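Local coordinates for protein dihydrofolate reductase (Enterococcus faecalis, PDB 4M7U) that probably catalyses the NADPH-dependent reduction of 7,8-dihydrofolate to tetrahydrofolate, a step in the supply of one-carbon units for glycine, purine and DNA precursor synthesis, at residues L36-F39 with K40-I44; R61-P64 with N65-T68. All coordinates share one frame; numbering follows the deposited sequence.

Contact 1. Residues L36-F39 with K40-I44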
# COMPACT_ATOMS: atom_id res chain seq x y z
N LEU A 36 -11.68 -0.18 -3.14
CA LEU A 36 -11.66 0.24 -1.74
C LEU A 36 -12.17 -0.87 -0.80
O LEU A 36 -11.64 -1.07 0.29
CB LEU A 36 -12.50 1.52 -1.56
CG LEU A 36 -12.05 2.67 -2.47
CD1 LEU A 36 -12.98 3.88 -2.37
CD2 LEU A 36 -10.59 3.07 -2.20
N LYS A 37 -13.18 -1.60 -1.25
CA LYS A 37 -13.70 -2.70 -0.44
C LYS A 37 -12.69 -3.86 -0.37
O LYS A 37 -12.46 -4.43 0.69
CB LYS A 37 -15.09 -3.14 -0.92
CG LYS A 37 -15.67 -4.29 -0.13
CD LYS A 37 -17.17 -4.48 -0.35
CE LYS A 37 -17.53 -4.74 -1.81
NZ LYS A 37 -17.98 -3.50 -2.53
N PHE A 38 -12.07 -4.18 -1.50
CA PHE A 38 -11.00 -5.19 -1.50
C PHE A 38 -9.86 -4.76 -0.56
O PHE A 38 -9.31 -5.56 0.20
CB PHE A 38 -10.46 -5.39 -2.92
CG PHE A 38 -9.28 -6.32 -3.00
CD1 PHE A 38 -9.46 -7.70 -3.02
CD2 PHE A 38 -7.99 -5.82 -3.07
CE1 PHE A 38 -8.37 -8.56 -3.09
CE2 PHE A 38 -6.89 -6.68 -3.15
CZ PHE A 38 -7.08 -8.05 -3.16
N PHE A 39 -9.51 -3.48 -0.63
CA PHE A 39 -8.43 -2.91 0.16
C PHE A 39 -8.75 -3.03 1.65
O PHE A 39 -7.88 -3.39 2.47
CB PHE A 39 -8.25 -1.45 -0.24
CG PHE A 39 -7.21 -0.71 0.57
CD1 PHE A 39 -5.88 -0.72 0.18
CD2 PHE A 39 -7.57 -0.00 1.71
CE1 PHE A 39 -4.93 -0.03 0.91
CE2 PHE A 39 -6.62 0.67 2.45
CZ PHE A 39 -5.30 0.66 2.05
N LYS A 40 -9.98 -2.73 2.02
CA LYS A 40 -10.35 -2.83 3.42
C LYS A 40 -10.28 -4.28 3.91
O LYS A 40 -9.88 -4.52 5.05
CB LYS A 40 -11.71 -2.19 3.70
CG LYS A 40 -11.66 -0.67 3.63
CD LYS A 40 -12.99 -0.04 4.06
CE LYS A 40 -13.14 1.38 3.53
NZ LYS A 40 -14.50 1.92 3.85
N GLU A 41 -10.64 -5.22 3.05
CA GLU A 41 -10.58 -6.63 3.40
C GLU A 41 -9.15 -7.06 3.72
O GLU A 41 -8.91 -7.84 4.64
CB GLU A 41 -11.13 -7.48 2.25
CG GLU A 41 -10.84 -8.97 2.37
CD GLU A 41 -11.99 -9.74 3.01
OE1 GLU A 41 -13.15 -9.54 2.58
OE2 GLU A 41 -11.73 -10.55 3.93
N LYS A 42 -8.20 -6.53 2.95
CA LYS A 42 -6.79 -6.91 3.09
C LYS A 42 -6.10 -6.22 4.27
O LYS A 42 -5.10 -6.73 4.79
CB LYS A 42 -6.03 -6.60 1.80
CG LYS A 42 -6.30 -7.56 0.64
CD LYS A 42 -5.54 -8.88 0.84
CE LYS A 42 -5.55 -9.74 -0.43
NZ LYS A 42 -6.37 -10.99 -0.33
N THR A 43 -6.62 -5.07 4.70
CA THR A 43 -5.97 -4.33 5.78
C THR A 43 -6.67 -4.46 7.14
O THR A 43 -6.05 -4.23 8.18
CB THR A 43 -5.79 -2.84 5.42
OG1 THR A 43 -7.07 -2.25 5.14
CG2 THR A 43 -4.88 -2.69 4.19
N ILE A 44 -7.96 -4.82 7.13
CA ILE A 44 -8.76 -4.93 8.36
C ILE A 44 -8.05 -5.82 9.38
O ILE A 44 -7.52 -6.87 9.03
CB ILE A 44 -10.21 -5.45 8.09
CG1 ILE A 44 -11.09 -5.29 9.32
CG2 ILE A 44 -10.21 -6.89 7.63
CD1 ILE A 44 -11.52 -3.86 9.55
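The carbonyl of F39 takes the hydroxyl of T43 one turn further on: T43 OG1 donates to F39 O at 3.0 Å, tilted 33° from the carbonyl plane. T43 N and K42 N reach the same oxygen in weak bonds, so three donors converge on one acceptor as helix 33-43 ends. Upstream the spacing is regular alpha-helix, with K40 N to L36 O at 2.9 Å, and E41 N to K37 O and K42 N to F38 O each a little longer. Past the end, I44 is the first residue to leave helical angles, although its N still bonds to K40 O at 2.8 Å.

T43 can turn back like this because OG1 lies between its own backbone N and carbonyl carbon (chi1 59°). That rotamer also lays the methyl over the F39 ring as a CH-pi contact, with T43 CG2 4.2 Å from the F39 ring centroid and 16° off the normal. F38 has a CH-pi contact of its own: K42, with CG anti to the carbonyl carbon, lays CG over one face of the ring, offset toward the rim, and the bend at chi2 brings K42 CE within 3.6 Å of F38 CZ. F38, F39 and K42 also pack on I13 of strand 9-17, while L48 of strand 47-51 receives F39 and T43.

OG1 spends its proton on F39 O and accepts from R66 NE, so this buried hydroxyl is satisfied on both counts and joins the helix end to the turn before strand 67-71, while the lysine lends its aliphatic chain to an aromatic face.

Contact 2. Residues R61-P64 with N65-T68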
# COMPACT_ATOMS: atom_id res chain seq x y z
N ARG A 61 -6.63 10.92 8.57
CA ARG A 61 -7.65 10.13 9.26
C ARG A 61 -7.30 8.65 9.25
O ARG A 61 -7.01 8.08 8.20
CB ARG A 61 -9.01 10.33 8.58
CG ARG A 61 -10.14 9.51 9.17
CD ARG A 61 -10.43 9.91 10.61
NE ARG A 61 -10.89 11.29 10.74
CZ ARG A 61 -12.15 11.64 11.00
NH1 ARG A 61 -13.09 10.71 11.16
NH2 ARG A 61 -12.48 12.93 11.11
N PRO A 62 -7.30 8.01 10.43
CA PRO A 62 -7.01 6.57 10.38
C PRO A 62 -8.26 5.74 10.10
O PRO A 62 -9.36 6.14 10.50
CB PRO A 62 -6.48 6.27 11.78
CG PRO A 62 -7.11 7.34 12.66
CD PRO A 62 -7.21 8.57 11.79
N LEU A 63 -8.10 4.62 9.41
CA LEU A 63 -9.22 3.70 9.19
C LEU A 63 -9.44 2.89 10.47
O LEU A 63 -8.48 2.41 11.08
CB LEU A 63 -8.94 2.76 8.01
CG LEU A 63 -8.67 3.41 6.65
CD1 LEU A 63 -8.23 2.38 5.63
CD2 LEU A 63 -9.90 4.15 6.16
N PRO A 64 -10.70 2.75 10.88
CA PRO A 64 -11.00 2.01 12.11
C PRO A 64 -10.59 0.53 12.04
O PRO A 64 -10.39 0.01 10.94
CB PRO A 64 -12.53 2.12 12.22
CG PRO A 64 -13.01 2.51 10.85
CD PRO A 64 -11.90 3.33 10.26
N ASN A 65 -10.46 -0.11 13.20
CA ASN A 65 -10.16 -1.54 13.28
C ASN A 65 -8.90 -2.02 12.54
O ASN A 65 -8.81 -3.19 12.16
CB ASN A 65 -11.38 -2.35 12.85
CG ASN A 65 -12.63 -1.96 13.62
OD1 ASN A 65 -12.78 -2.30 14.79
ND2 ASN A 65 -13.55 -1.25 12.96
N ARG A 66 -7.95 -1.11 12.32
CA ARG A 66 -6.58 -1.43 11.88
C ARG A 66 -5.62 -0.58 12.68
O ARG A 66 -6.01 0.47 13.20
CB ARG A 66 -6.37 -1.02 10.42
CG ARG A 66 -7.34 -1.58 9.46
CD ARG A 66 -7.71 -0.56 8.42
NE ARG A 66 -8.62 -1.18 7.47
CZ ARG A 66 -9.94 -1.28 7.65
NH1 ARG A 66 -10.50 -0.78 8.74
NH2 ARG A 66 -10.69 -1.88 6.74
N THR A 67 -4.36 -0.98 12.75
CA THR A 67 -3.32 -0.08 13.23
C THR A 67 -2.69 0.57 12.00
O THR A 67 -2.27 -0.12 11.08
CB THR A 67 -2.23 -0.84 14.01
OG1 THR A 67 -2.80 -1.42 15.20
CG2 THR A 67 -1.09 0.10 14.42
N THR A 68 -2.65 1.90 11.98
CA THR A 68 -1.93 2.62 10.93
C THR A 68 -0.60 3.16 11.45
O THR A 68 -0.54 3.74 12.55
CB THR A 68 -2.75 3.79 10.38
OG1 THR A 68 -3.99 3.29 9.84
CG2 THR A 68 -1.98 4.54 9.28
O HOH W 1 -5.89 2.84 11.68
O HOH W 2 -5.66 4.36 8.12
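L63 lies against the side chain of R66, which crosses it obliquely: L63 CB is 3.6 Å from R66 CD, and L63 CD1 stands over one face of the guanidinium. The bend at chi2 (141°) carries the arginine back over the turn. Its NH1 ends beside P64 O at a modelled 2.3 Å, too short to be trusted as a bond length. The firmer polar partner is T43, whose OG1 receives R66 NE.

The backbone makes a type II beta turn from L63 to R66, with P64 and N65 at its corners; N65 takes the positive phi (55°) of the second corner. Two waters bridge the segments. One lies within hydrogen-bonding distance of L63 O (2.7 Å), R66 O (2.8 Å) and T68 OG1. The second accepts from L63 N at 2.8 Å and meets the same T68 OG1 at 2.6 Å, so the threonine hydroxyl holds both waters across the bend.

This turn leads from the loop after helix 52-57 into strand 67-71, where T67 pairs with N46 and L48 and T68 with L83. P62 and T68 rest on V82, and the arginine faces the end of helix 33-43.

From the N terminus the chain reaches contact 1 first, within the last turns of helix 33-43, and contact 2 follows only after strand 47-51 and helix 52-57. They are in series, neither nested nor crossed, and each closes locally: contact 1 at the helix end, contact 2 round the turn that leads into strand 67-71. In space they touch. The arginine of contact 2 bonds to the helix end of contact 1, where K40 O is a second, weak partner, while the side chain of I44 packs on N65 and R66. Strand 47-51, touched by T43 and paired with T67, lies beside this junction, and the side chain of F39 is about 12 Å from the bound NADP.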